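PDB 7A1I: BILBO1_N domain-containing protein from Trypanosoma brucei equiperdum, which is of uncharacterised function but, as the ubiquitin-like N-terminal domain of a BILBO1-related protein, probably takes part in protein interactions of the trypanosome cytoskeleton. Local coordinates for residues 38-41 and 42-46. Residues are numbered along the deposited sequence; the frame is centred on the assembly and turned at random.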
# COMPACT_ATOMS: atom_id res chain seq x y z
N TYR A 38 -4.99 -5.82 6.45
CA TYR A 38 -5.54 -4.48 6.68
C TYR A 38 -5.68 -3.71 5.37
O TYR A 38 -6.70 -3.06 5.13
CB TYR A 38 -4.65 -3.69 7.65
CG TYR A 38 -4.75 -4.09 9.12
CD1 TYR A 38 -3.89 -3.54 10.06
CD2 TYR A 38 -5.68 -5.03 9.55
CE1 TYR A 38 -3.96 -3.89 11.40
CE2 TYR A 38 -5.76 -5.39 10.89
CZ TYR A 38 -4.90 -4.82 11.81
OH TYR A 38 -4.98 -5.18 13.13
N SER A 39 -4.64 -3.77 4.52
CA SER A 39 -4.66 -3.07 3.25
C SER A 39 -5.75 -3.60 2.34
O SER A 39 -6.41 -2.84 1.63
CB SER A 39 -3.29 -3.22 2.56
OG SER A 39 -2.27 -2.60 3.30
N THR A 40 -5.94 -4.92 2.31
CA THR A 40 -6.96 -5.51 1.46
C THR A 40 -8.35 -5.08 1.91
O THR A 40 -9.19 -4.69 1.07
CB THR A 40 -6.81 -7.02 1.44
OG1 THR A 40 -5.58 -7.36 0.76
CG2 THR A 40 -8.00 -7.69 0.77
N THR A 41 -8.60 -5.10 3.22
CA THR A 41 -9.89 -4.62 3.73
C THR A 41 -10.11 -3.15 3.37
O THR A 41 -11.19 -2.77 2.89
CB THR A 41 -9.96 -4.80 5.24
OG1 THR A 41 -9.81 -6.18 5.57
CG2 THR A 41 -11.33 -4.33 5.76
N ALA A 42 -9.09 -2.32 3.60
CA ALA A 42 -9.21 -0.88 3.41
C ALA A 42 -9.43 -0.52 1.95
O ALA A 42 -10.25 0.34 1.64
CB ALA A 42 -7.97 -0.16 3.94
N PHE A 43 -8.71 -1.17 1.04
CA PHE A 43 -8.87 -0.82 -0.37
C PHE A 43 -10.14 -1.42 -0.96
O PHE A 43 -10.72 -0.82 -1.87
CB PHE A 43 -7.65 -1.26 -1.18
CG PHE A 43 -6.47 -0.36 -1.01
CD1 PHE A 43 -5.23 -0.89 -0.65
CD2 PHE A 43 -6.59 1.01 -1.19
CE1 PHE A 43 -4.14 -0.06 -0.48
CE2 PHE A 43 -5.50 1.84 -1.03
CZ PHE A 43 -4.27 1.30 -0.67
N ASN A 44 -10.61 -2.57 -0.47
CA ASN A 44 -11.92 -3.00 -0.91
C ASN A 44 -13.00 -2.01 -0.49
O ASN A 44 -13.89 -1.67 -1.29
CB ASN A 44 -12.22 -4.40 -0.38
CG ASN A 44 -11.75 -5.48 -1.32
OD1 ASN A 44 -12.33 -5.68 -2.38
ND2 ASN A 44 -10.69 -6.21 -0.93
N ASN A 45 -12.92 -1.49 0.74
CA ASN A 45 -13.89 -0.46 1.14
C ASN A 45 -13.71 0.82 0.34
O ASN A 45 -14.69 1.51 0.02
CB ASN A 45 -13.78 -0.17 2.63
CG ASN A 45 -14.47 -1.22 3.48
OD1 ASN A 45 -15.44 -1.84 3.04
ND2 ASN A 45 -13.97 -1.44 4.69
N TYR A 46 -12.47 1.18 0.02
CA TYR A 46 -12.24 2.36 -0.81
C TYR A 46 -12.88 2.19 -2.19
O TYR A 46 -13.67 3.04 -2.62
CB TYR A 46 -10.74 2.64 -0.91
CG TYR A 46 -10.43 3.91 -1.68
CD1 TYR A 46 -10.06 3.85 -3.03
CD2 TYR A 46 -10.52 5.15 -1.08
CE1 TYR A 46 -9.79 5.03 -3.75
CE2 TYR A 46 -10.25 6.32 -1.79
CZ TYR A 46 -9.87 6.24 -3.12
OH TYR A 46 -9.60 7.40 -3.81
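Asn-44 lies alongside Thr-40, one helical turn back, and its amide overlaps both the threonine methyl and the carbonyl of the same residue. Asn-44 ND2 donates to Thr-40 O at 2.9 Å, a bond somewhat bent at 147°, and stands above the carbonyl plane. The helical bond to that oxygen comes from Asn-44 N, which approaches from the opposite face, so two donors of one residue grip a single acceptor. With Thr-40 OG1 beside the backbone N (chi1 -68°), CG2 is left anti to it and lies 3.5 Å from Asn-44 ND2, while OG1 bonds back to Leu-36 O. Asparagine suits this place because its amide serves two ways: ND2 faces the helix backbone and OD1 accepts from Phe-56 N, tying the helix to a neighbouring loop.

The next pair repeats the side-by-side arrangement more loosely, with Thr-41 CG2 4.1 Å from Asn-45 ND2. Here the amide bonds Leu-109 O and Ser-111 O, fastening the C-terminal tail, and Thr-41 OG1 returns to Asn-37 O. Such threonines fit a partly exposed helix flank, since the backbone of the preceding turn satisfies their hydroxyls.

On the buried flank, Phe-43 has CG beside its own backbone N (chi1 -77°), which carries CD1 to 3.2 Å from Ser-39 O, an oxygen lying oblique to the ring. Phe-43 N bonds that oxygen at 2.9 Å. Small Ser-39, its hydroxyl bonded to Leu-35 O, and Ala-42, on Leu-21, permit close approach to the sheet, while the phenyl ring packs against Val-10, Thr-12 and Leu-21. The paired asparagines are a feature of this protein; the single helix 32-50, packed on strands 6-14 and 17-25 of a mixed sheet, is characteristic of the ubiquitin-like beta-grasp fold.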